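Local structure of beta-N-acetylhexosaminidase (Streptomyces plicatus, 1JAK) at residues Gly318-Ser323 with Gln365-Asp370; Gly349-Ala354 with Asp374-Glu379; Leu392-Arg397 with Ala429-Gly434. The protein hydrolyses terminal beta-linked N-acetylhexosamine residues from glycoconjugates as a family 20 glycosidase, probably by substrate-assisted catalysis, and is held here with an isofagomine-type inhibitor. All coordinates share one frame; numbering follows the deposited sequence.

How the contacts relate
All three contacts belong to the alpha/beta barrel of the catalytic domain, where strands 346-350, 363-366 and 389-392 lie side by side in the parallel sheet. Contacts 1 and 2 have centres about 8 Å apart and both reach IFG: its methyl C8 lies over a ring face of W367 in contact 1 and of W350 in contact 2. Strand pairing joins them, with a probable bond of 2.7 Å from Q365 N to G349 O. Contact 3 lies about 13 Å from contact 1, centre to centre, and its D396 side chain is about 10 Å from IFG. It meets contact 1 where D396 OD2 receives D370 N at 2.9 Å.

Contact 1: Gly318-Ser323 with Gln365-Asp370; sequences GDEAHS and QYWGLD. With IFG ((2R,3R,4S,5R)-2-acetamido-3,4-dihydroxy-5-hydroxymethyl-piperidine), chain F.
E320 reaches the six-membered part of the W367 indole obliquely: OE2 comes within 3.2 Å of CH2, while E320 CG lies 3.7 Å from the same carbon. The carboxylate and ring planes stand 76° apart. D319 adds a looser touch, its CB 4.0 Å from W367 CZ2. No hydrogen bond joins the two segments directly; the inhibitor links them. Its amide N2 donates to D319 OD2 at 2.7 Å with an N-H...O angle of 163°, and its ring nitrogen N1 donates to E320 OE2 at 2.8 Å. The acetamide methyl C8 then sits 3.5 Å above the plane of the W367 ring, over its centre, as a CH-pi contact.

A second shell fixes these groups. H256 NE2 is hydrogen-bonded to E320 OE1, the oxygen that IFG N1 does not use, and Q352 OE1 takes up W367 NE1, which probably helps to set the rotation of the indole. The bond of E320 to N1 belongs to this inhibitor, whose nitrogen replaces the anomeric carbon. The adjacent Asp-Glu pair, with the Asp on the acetamide N-H and the acetamide methyl on an aromatic wall, is characteristic of the family 20 active site and consistent with substrate-assisted catalysis.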
loop_
_atom_site.group_PDB
_atom_site.type_symbol
_atom_site.label_atom_id
_atom_site.label_comp_id
_atom_site.label_asym_id
_atom_site.label_seq_id
_atom_site.Cartn_x
_atom_site.Cartn_y
_atom_site.Cartn_z
ATOM N N GLY A 318 -0.743 -6.204 -17.419
ATOM C CA GLY A 318 -0.404 -7.390 -18.195
ATOM C C GLY A 318 -1.120 -8.655 -17.756
ATOM O O GLY A 318 -0.895 -9.736 -18.307
ATOM N N ASP A 319 -1.999 -8.515 -16.772
ATOM C CA ASP A 319 -2.747 -9.641 -16.232
ATOM C C ASP A 319 -4.002 -9.976 -17.022
ATOM O O ASP A 319 -4.616 -9.109 -17.650
ATOM C CB ASP A 319 -3.188 -9.331 -14.805
ATOM C CG ASP A 319 -4.127 -8.136 -14.748
ATOM O OD1 ASP A 319 -3.710 -7.050 -15.196
ATOM O OD2 ASP A 319 -5.277 -8.279 -14.274
ATOM N N GLU A 320 -4.378 -11.246 -16.965
ATOM C CA GLU A 320 -5.603 -11.728 -17.585
ATOM C C GLU A 320 -5.923 -11.191 -18.980
ATOM O O GLU A 320 -7.054 -10.792 -19.259
ATOM C CB GLU A 320 -6.758 -11.441 -16.614
ATOM C CG GLU A 320 -6.482 -11.988 -15.209
ATOM C CD GLU A 320 -7.481 -11.533 -14.157
ATOM O OE1 GLU A 320 -8.111 -10.469 -14.331
ATOM O OE2 GLU A 320 -7.621 -12.234 -13.136
ATOM N N ALA A 321 -4.928 -11.185 -19.862
ATOM C CA ALA A 321 -5.139 -10.722 -21.230
ATOM C C ALA A 321 -5.592 -11.954 -22.009
ATOM O O ALA A 321 -4.976 -12.343 -23.003
ATOM C CB ALA A 321 -3.835 -10.174 -21.806
ATOM N N HIS A 322 -6.680 -12.556 -21.545
ATOM C CA HIS A 322 -7.200 -13.778 -22.139
ATOM C C HIS A 322 -7.833 -13.656 -23.517
ATOM O O HIS A 322 -8.131 -14.667 -24.158
ATOM C CB HIS A 322 -8.154 -14.436 -21.148
ATOM C CG HIS A 322 -7.525 -14.696 -19.814
ATOM N ND1 HIS A 322 -6.239 -15.176 -19.687
ATOM C CD2 HIS A 322 -7.995 -14.542 -18.555
ATOM C CE1 HIS A 322 -5.944 -15.306 -18.405
ATOM N NE2 HIS A 322 -6.992 -14.928 -17.698
ATOM N N SER A 323 -8.035 -12.430 -23.983
ATOM C CA SER A 323 -8.597 -12.226 -25.311
ATOM C C SER A 323 -7.467 -11.797 -26.239
ATOM O O SER A 323 -7.698 -11.367 -27.370
ATOM C CB SER A 323 -9.697 -11.166 -25.274
ATOM O OG SER A 323 -10.820 -11.648 -24.551
ATOM N N GLN A 365 5.072 -8.400 -10.571
ATOM C CA GLN A 365 4.289 -8.627 -9.367
ATOM C C GLN A 365 3.600 -9.982 -9.441
ATOM O O GLN A 365 2.677 -10.180 -10.232
ATOM C CB GLN A 365 3.251 -7.514 -9.201
ATOM C CG GLN A 365 2.597 -7.504 -7.830
ATOM C CD GLN A 365 1.654 -6.333 -7.633
ATOM O OE1 GLN A 365 1.692 -5.348 -8.379
ATOM N NE2 GLN A 365 0.809 -6.429 -6.613
ATOM N N TYR A 366 4.058 -10.904 -8.603
ATOM C CA TYR A 366 3.521 -12.258 -8.565
ATOM C C TYR A 366 2.244 -12.370 -7.742
ATOM O O TYR A 366 2.253 -12.129 -6.529
ATOM C CB TYR A 366 4.563 -13.207 -7.979
ATOM C CG TYR A 366 4.125 -14.647 -7.989
ATOM C CD1 TYR A 366 4.125 -15.384 -9.174
ATOM C CD2 TYR A 366 3.691 -15.271 -6.822
ATOM C CE1 TYR A 366 3.705 -16.707 -9.195
ATOM C CE2 TYR A 366 3.267 -16.598 -6.830
ATOM C CZ TYR A 366 3.278 -17.309 -8.022
ATOM O OH TYR A 366 2.865 -18.620 -8.042
ATOM N N TRP A 367 1.152 -12.750 -8.397
ATOM C CA TRP A 367 -0.121 -12.902 -7.707
ATOM C C TRP A 367 -0.635 -14.341 -7.785
ATOM O O TRP A 367 -1.841 -14.593 -7.696
ATOM C CB TRP A 367 -1.162 -11.921 -8.269
ATOM C CG TRP A 367 -1.440 -12.036 -9.745
ATOM C CD1 TRP A 367 -0.600 -11.703 -10.773
ATOM C CD2 TRP A 367 -2.662 -12.470 -10.351
ATOM N NE1 TRP A 367 -1.229 -11.901 -11.983
ATOM C CE2 TRP A 367 -2.496 -12.371 -11.752
ATOM C CE3 TRP A 367 -3.886 -12.930 -9.847
ATOM C CZ2 TRP A 367 -3.509 -12.716 -12.657
ATOM C CZ3 TRP A 367 -4.898 -13.272 -10.748
ATOM C CH2 TRP A 367 -4.699 -13.163 -12.138
ATOM N N GLY A 368 0.299 -15.280 -7.937
ATOM C CA GLY A 368 -0.046 -16.690 -8.002
ATOM C C GLY A 368 -0.501 -17.239 -6.661
ATOM O O GLY A 368 -0.581 -16.504 -5.672
ATOM N N LEU A 369 -0.790 -18.537 -6.621
ATOM C CA LEU A 369 -1.280 -19.189 -5.407
ATOM C C LEU A 369 -0.492 -20.465 -5.106
ATOM O O LEU A 369 0.343 -20.882 -5.905
ATOM C CB LEU A 369 -2.761 -19.557 -5.581
ATOM C CG LEU A 369 -3.803 -18.475 -5.905
ATOM C CD1 LEU A 369 -3.566 -17.885 -7.286
ATOM C CD2 LEU A 369 -5.192 -19.098 -5.851
ATOM N N ASP A 370 -0.764 -21.081 -3.957
ATOM C CA ASP A 370 -0.088 -22.327 -3.586
ATOM C C ASP A 370 -0.289 -23.355 -4.698
ATOM O O ASP A 370 0.636 -24.079 -5.074
ATOM C CB ASP A 370 -0.690 -22.916 -2.305
ATOM C CG ASP A 370 -0.113 -22.316 -1.036
ATOM O OD1 ASP A 370 0.625 -21.313 -1.110
ATOM O OD2 ASP A 370 -0.415 -22.861 0.048
HETATM N N1 IFG F . -7.685 -10.754 -10.754
HETATM C C2 IFG F . -7.595 -9.457 -11.473
HETATM C C3 IFG F . -8.123 -8.196 -10.675
HETATM C C4 IFG F . -9.384 -8.476 -9.831
HETATM C C5 IFG F . -9.117 -9.701 -8.953
HETATM C C6 IFG F . -10.250 -10.092 -8.010
HETATM C C7 IFG F . -5.190 -9.320 -10.972
HETATM C C8 IFG F . -3.737 -9.064 -11.281
HETATM C C9 IFG F . -8.761 -10.950 -9.771
HETATM N N2 IFG F . -6.196 -9.220 -11.892
HETATM O O7 IFG F . -5.451 -9.649 -9.823
HETATM O O3 IFG F . -8.389 -7.140 -11.589
HETATM O O4 IFG F . -10.470 -8.760 -10.711
HETATM O O6 IFG F . -9.770 -10.866 -6.916
#

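Contact 2: Gly349-Ala354 with Asp374-Glu379; sequences GWHQLA and DAEKAE. With IFG ((2R,3R,4S,5R)-2-acetamido-3,4-dihydroxy-5-hydroxymethyl-piperidine), chain F.
H351 and E376 are brought together by complementary torsions: CG of H351 lies between its backbone N and carbonyl carbon (chi1 75°), turning the imidazole toward helix 374-385, and E376 sends CG anti to its backbone N (chi1 -170°) on an extended chain. H351 NE2 then donates to E376 OE2 at 2.8 Å. With an N-H...O angle of 179° and the acceptor in the ring plane, this is a straight, in-plane His-carboxylate hydrogen bond, though made through the anti lone pair of OE2. On the far nitrogen, ND1 is bonded to the backbone N of W367, which locks the ring's rotation and suggests a neutral imidazole with its proton on NE2.

NE2 of Q352 lies 3.3 Å above one face of this ring, toward its rim, its OE1 being engaged by the W367 indole. Q352 NE2 also donates to a water at 2.9 Å, whose bond to E376 OE2 is weak; a glycerol, probably from the crystallisation liquor, is a further partner of that oxygen. A second water bridges H351 O, at 3.0 Å, and E379 OE1, at 2.6 Å. A third joins the carbonyls A354 O and E379 O, beside the packing of E379 CG on A354.

On the pocket side, W350 holds IFG C8 3.4 Å above its ring. The 3-10 segment that begins at H351 thus runs from the end of strand 346-350 between two helices: H351 and A354 pack on V380 and A383 of helix 374-385, and L353 on M333 and Q337 of helix 326-342.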
loop_
_atom_site.group_PDB
_atom_site.type_symbol
_atom_site.label_atom_id
_atom_site.label_comp_id
_atom_site.label_asym_id
_atom_site.label_seq_id
_atom_site.Cartn_x
_atom_site.Cartn_y
_atom_site.Cartn_z
ATOM N N GLY A 349 5.048 -4.905 -13.932
ATOM C CA GLY A 349 3.912 -5.568 -14.544
ATOM C C GLY A 349 3.523 -6.756 -13.695
ATOM O O GLY A 349 4.292 -7.169 -12.829
ATOM N N TRP A 350 2.327 -7.297 -13.904
ATOM C CA TRP A 350 1.927 -8.477 -13.148
ATOM C C TRP A 350 2.840 -9.589 -13.661
ATOM O O TRP A 350 3.442 -9.437 -14.729
ATOM C CB TRP A 350 0.446 -8.780 -13.379
ATOM C CG TRP A 350 -0.434 -7.688 -12.822
ATOM C CD1 TRP A 350 -1.056 -6.696 -13.522
ATOM C CD2 TRP A 350 -0.737 -7.455 -11.439
ATOM N NE1 TRP A 350 -1.728 -5.856 -12.662
ATOM C CE2 TRP A 350 -1.549 -6.301 -11.378
ATOM C CE3 TRP A 350 -0.404 -8.113 -10.245
ATOM C CZ2 TRP A 350 -2.036 -5.785 -10.167
ATOM C CZ3 TRP A 350 -0.889 -7.601 -9.038
ATOM C CH2 TRP A 350 -1.697 -6.446 -9.012
ATOM N N HIS A 351 2.955 -10.698 -12.935
ATOM C CA HIS A 351 3.899 -11.730 -13.360
ATOM C C HIS A 351 3.699 -12.363 -14.729
ATOM O O HIS A 351 4.574 -13.087 -15.195
ATOM C CB HIS A 351 4.063 -12.824 -12.287
ATOM C CG HIS A 351 2.913 -13.773 -12.192
ATOM N ND1 HIS A 351 1.835 -13.562 -11.358
ATOM C CD2 HIS A 351 2.687 -14.960 -12.805
ATOM C CE1 HIS A 351 0.998 -14.578 -11.459
ATOM N NE2 HIS A 351 1.491 -15.440 -12.331
ATOM N N GLN A 352 2.569 -12.101 -15.378
ATOM C CA GLN A 352 2.360 -12.634 -16.722
ATOM C C GLN A 352 3.441 -12.047 -17.636
ATOM O O GLN A 352 3.765 -12.615 -18.680
ATOM C CB GLN A 352 0.981 -12.244 -17.262
ATOM C CG GLN A 352 -0.174 -13.083 -16.728
ATOM C CD GLN A 352 -0.349 -12.955 -15.233
ATOM O OE1 GLN A 352 -0.306 -11.854 -14.688
ATOM N NE2 GLN A 352 -0.566 -14.080 -14.562
ATOM N N LEU A 353 3.992 -10.903 -17.238
ATOM C CA LEU A 353 5.039 -10.248 -18.022
ATOM C C LEU A 353 6.301 -11.111 -18.078
ATOM O O LEU A 353 7.110 -10.978 -19.001
ATOM C CB LEU A 353 5.377 -8.873 -17.423
ATOM C CG LEU A 353 6.429 -8.022 -18.150
ATOM C CD1 LEU A 353 5.970 -7.723 -19.571
ATOM C CD2 LEU A 353 6.648 -6.722 -17.392
ATOM N N ALA A 354 6.463 -11.995 -17.097
ATOM C CA ALA A 354 7.628 -12.879 -17.047
ATOM C C ALA A 354 7.641 -13.808 -18.254
ATOM O O ALA A 354 8.675 -14.387 -18.601
ATOM C CB ALA A 354 7.620 -13.692 -15.758
ATOM N N ASP A 374 3.418 -25.689 -11.558
ATOM C CA ASP A 374 4.864 -25.517 -11.470
ATOM C C ASP A 374 5.476 -24.792 -12.662
ATOM O O ASP A 374 6.475 -24.089 -12.511
ATOM C CB ASP A 374 5.556 -26.875 -11.292
ATOM C CG ASP A 374 5.390 -27.441 -9.890
ATOM O OD1 ASP A 374 4.871 -26.730 -9.006
ATOM O OD2 ASP A 374 5.792 -28.601 -9.666
ATOM N N ALA A 375 4.892 -24.960 -13.846
ATOM C CA ALA A 375 5.420 -24.300 -15.035
ATOM C C ALA A 375 5.339 -22.786 -14.884
ATOM O O ALA A 375 6.250 -22.061 -15.286
ATOM C CB ALA A 375 4.649 -24.741 -16.272
ATOM N N GLU A 376 4.239 -22.317 -14.305
ATOM C CA GLU A 376 4.038 -20.887 -14.099
ATOM C C GLU A 376 4.982 -20.351 -13.029
ATOM O O GLU A 376 5.573 -19.285 -13.194
ATOM C CB GLU A 376 2.588 -20.611 -13.699
ATOM C CG GLU A 376 2.221 -19.135 -13.702
ATOM C CD GLU A 376 0.730 -18.907 -13.558
ATOM O OE1 GLU A 376 -0.052 -19.804 -13.950
ATOM O OE2 GLU A 376 0.335 -17.827 -13.072
ATOM N N LYS A 377 5.114 -21.085 -11.926
ATOM C CA LYS A 377 6.006 -20.655 -10.855
ATOM C C LYS A 377 7.428 -20.596 -11.398
ATOM O O LYS A 377 8.183 -19.674 -11.098
ATOM C CB LYS A 377 5.956 -21.631 -9.679
ATOM C CG LYS A 377 4.606 -21.730 -8.994
ATOM C CD LYS A 377 4.683 -22.622 -7.764
ATOM C CE LYS A 377 3.332 -22.752 -7.083
ATOM N NZ LYS A 377 3.398 -23.611 -5.866
ATOM N N ALA A 378 7.780 -21.590 -12.208
ATOM C CA ALA A 378 9.114 -21.671 -12.794
ATOM C C ALA A 378 9.430 -20.481 -13.690
ATOM O O ALA A 378 10.539 -19.946 -13.662
ATOM C CB ALA A 378 9.250 -22.967 -13.586
ATOM N N GLU A 379 8.458 -20.075 -14.496
ATOM C CA GLU A 379 8.656 -18.950 -15.396
ATOM C C GLU A 379 9.009 -17.688 -14.611
ATOM O O GLU A 379 9.855 -16.899 -15.032
ATOM C CB GLU A 379 7.391 -18.717 -16.215
ATOM C CG GLU A 379 7.566 -17.759 -17.366
ATOM C CD GLU A 379 6.352 -17.737 -18.265
ATOM O OE1 GLU A 379 5.299 -17.237 -17.823
ATOM O OE2 GLU A 379 6.450 -18.234 -19.408
HETATM N N1 IFG F . -7.685 -10.754 -10.754
HETATM C C2 IFG F . -7.595 -9.457 -11.473
HETATM C C3 IFG F . -8.123 -8.196 -10.675
HETATM C C4 IFG F . -9.384 -8.476 -9.831
HETATM C C5 IFG F . -9.117 -9.701 -8.953
HETATM C C6 IFG F . -10.250 -10.092 -8.010
HETATM C C7 IFG F . -5.190 -9.320 -10.972
HETATM C C8 IFG F . -3.737 -9.064 -11.281
HETATM C C9 IFG F . -8.761 -10.950 -9.771
HETATM N N2 IFG F . -6.196 -9.220 -11.892
HETATM O O7 IFG F . -5.451 -9.649 -9.823
HETATM O O3 IFG F . -8.389 -7.140 -11.589
HETATM O O4 IFG F . -10.470 -8.760 -10.711
HETATM O O6 IFG F . -9.770 -10.866 -6.916
HETATM O O HOH W 1 4.176 -15.972 -15.833
HETATM O O HOH W 2 -0.778 -16.654 -15.850
HETATM O O HOH W 3 10.890 -15.961 -17.359
#

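Contact 3: Leu392-Arg397 with Ala429-Gly434; sequences LSPADR and AGYLPG
One ordered water couples Y431 to D396 and R397 across the contact. It accepts from Y431 OH at 2.5 Å, a short bond, and from R397 NE at 3.1 Å, and it donates to D396 OD1 at 2.7 Å. The water lies in the plane of the phenol ring, at its edge, and also in the guanidinium plane. The direct approach of D396 OD1 to Y431 OH is 4.3 Å, too long for a hydrogen bond, so the water carries the polar link.

Apart from this bridge the contact is apolar. The ring of P394 lies against the hydroxyl end of the phenol, obliquely, with CG 3.5 Å from Y431 CZ and CB 3.3 Å from Y431 OH. Near the other end, the methyl CD1 of L392 is 4.1 Å from Y431 CD2. CG of Y431 stands anti to the backbone N (chi1 176°), which carries the phenol away from its own loop and past L392, running antiparallel to it, to P394. A phenylalanine in its place would probably leave the water without its hydroxyl donor and cut the polar link from D396 and R397 to the 429-434 loop.

The polar groups of 392-397 have firm partners of their own. D396 OD2 forms a salt bridge with R422, while R397 reaches D370 OD1 through NH2 and the carbonyl of R422 through NH1.

The contact therefore joins the loop after barrel strand 389-392 to the loop leading into strand 440-447 by apolar packing of the phenol on L392 and P394 and one water bridge at its hydroxyl. Donation to the D396 carboxylate is likely to make the water oxygen a better acceptor, consistent with the short bond from Y431, while R397 NE shares that oxygen at longer range.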
loop_
_atom_site.group_PDB
_atom_site.type_symbol
_atom_site.label_atom_id
_atom_site.label_comp_id
_atom_site.label_asym_id
_atom_site.label_seq_id
_atom_site.Cartn_x
_atom_site.Cartn_y
_atom_site.Cartn_z
ATOM N N LEU A 392 5.979 -9.793 -4.236
ATOM C CA LEU A 392 5.074 -10.885 -3.899
ATOM C C LEU A 392 3.737 -10.461 -3.308
ATOM O O LEU A 392 3.691 -9.792 -2.280
ATOM C CB LEU A 392 5.763 -11.853 -2.932
ATOM C CG LEU A 392 7.073 -12.478 -3.426
ATOM C CD1 LEU A 392 7.619 -13.414 -2.357
ATOM C CD2 LEU A 392 6.833 -13.234 -4.728
ATOM N N SER A 393 2.653 -10.856 -3.975
ATOM C CA SER A 393 1.294 -10.566 -3.520
ATOM C C SER A 393 0.394 -11.726 -3.958
ATOM O O SER A 393 -0.503 -11.555 -4.788
ATOM C CB SER A 393 0.785 -9.242 -4.114
ATOM O OG SER A 393 0.663 -9.310 -5.525
ATOM N N PRO A 394 0.623 -12.926 -3.395
ATOM C CA PRO A 394 -0.153 -14.129 -3.721
ATOM C C PRO A 394 -1.648 -13.901 -3.526
ATOM O O PRO A 394 -2.072 -13.379 -2.496
ATOM C CB PRO A 394 0.397 -15.178 -2.751
ATOM C CG PRO A 394 1.801 -14.681 -2.458
ATOM C CD PRO A 394 1.582 -13.199 -2.312
ATOM N N ALA A 395 -2.441 -14.302 -4.514
ATOM C CA ALA A 395 -3.887 -14.114 -4.446
ATOM C C ALA A 395 -4.544 -14.860 -3.288
ATOM O O ALA A 395 -5.622 -14.473 -2.837
ATOM C CB ALA A 395 -4.531 -14.527 -5.770
ATOM N N ASP A 396 -3.908 -15.927 -2.812
ATOM C CA ASP A 396 -4.462 -16.686 -1.699
ATOM C C ASP A 396 -3.758 -16.329 -0.389
ATOM O O ASP A 396 -3.781 -17.100 0.573
ATOM C CB ASP A 396 -4.368 -18.197 -1.977
ATOM C CG ASP A 396 -2.939 -18.682 -2.163
ATOM O OD1 ASP A 396 -2.029 -17.851 -2.372
ATOM O OD2 ASP A 396 -2.731 -19.915 -2.112
ATOM N N ARG A 397 -3.142 -15.148 -0.364
ATOM C CA ARG A 397 -2.436 -14.671 0.822
ATOM C C ARG A 397 -2.685 -13.195 1.126
ATOM O O ARG A 397 -3.180 -12.851 2.201
ATOM C CB ARG A 397 -0.923 -14.851 0.663
ATOM C CG ARG A 397 -0.460 -16.271 0.413
ATOM C CD ARG A 397 -0.453 -17.086 1.680
ATOM N NE ARG A 397 0.041 -18.438 1.429
ATOM C CZ ARG A 397 0.268 -19.336 2.380
ATOM N NH1 ARG A 397 0.052 -19.027 3.652
ATOM N NH2 ARG A 397 0.700 -20.550 2.056
ATOM N N ALA A 429 11.104 -14.745 1.559
ATOM C CA ALA A 429 12.407 -15.237 1.113
ATOM C C ALA A 429 12.432 -16.669 0.586
ATOM O O ALA A 429 13.252 -17.000 -0.273
ATOM C CB ALA A 429 13.425 -15.089 2.239
ATOM N N GLY A 430 11.555 -17.520 1.103
ATOM C CA GLY A 430 11.528 -18.902 0.650
ATOM C C GLY A 430 10.158 -19.305 0.144
ATOM O O GLY A 430 9.777 -20.475 0.198
ATOM N N TYR A 431 9.423 -18.326 -0.368
ATOM C CA TYR A 431 8.076 -18.555 -0.865
ATOM C C TYR A 431 7.983 -19.223 -2.237
ATOM O O TYR A 431 7.378 -20.288 -2.375
ATOM C CB TYR A 431 7.314 -17.229 -0.904
ATOM C CG TYR A 431 5.934 -17.369 -1.497
ATOM C CD1 TYR A 431 4.900 -17.952 -0.769
ATOM C CD2 TYR A 431 5.681 -16.976 -2.810
ATOM C CE1 TYR A 431 3.643 -18.143 -1.335
ATOM C CE2 TYR A 431 4.431 -17.167 -3.386
ATOM C CZ TYR A 431 3.420 -17.753 -2.643
ATOM O OH TYR A 431 2.193 -17.966 -3.220
ATOM N N LEU A 432 8.565 -18.592 -3.252
ATOM C CA LEU A 432 8.511 -19.133 -4.608
ATOM C C LEU A 432 9.651 -20.122 -4.837
ATOM O O LEU A 432 10.823 -19.749 -4.816
ATOM C CB LEU A 432 8.592 -17.996 -5.630
ATOM C CG LEU A 432 8.252 -18.344 -7.080
ATOM C CD1 LEU A 432 6.783 -18.753 -7.175
ATOM C CD2 LEU A 432 8.523 -17.145 -7.975
ATOM N N PRO A 433 9.315 -21.401 -5.065
ATOM C CA PRO A 433 10.320 -22.443 -5.295
ATOM C C PRO A 433 11.356 -22.075 -6.350
ATOM O O PRO A 433 11.009 -21.665 -7.457
ATOM C CB PRO A 433 9.478 -23.646 -5.717
ATOM C CG PRO A 433 8.201 -23.436 -4.978
ATOM C CD PRO A 433 7.955 -21.958 -5.176
ATOM N N GLY A 434 12.627 -22.217 -5.993
ATOM C CA GLY A 434 13.703 -21.926 -6.923
ATOM C C GLY A 434 14.049 -20.469 -7.154
ATOM O O GLY A 434 15.011 -20.168 -7.859
HETATM O O HOH W 4 0.394 -18.795 -1.654
#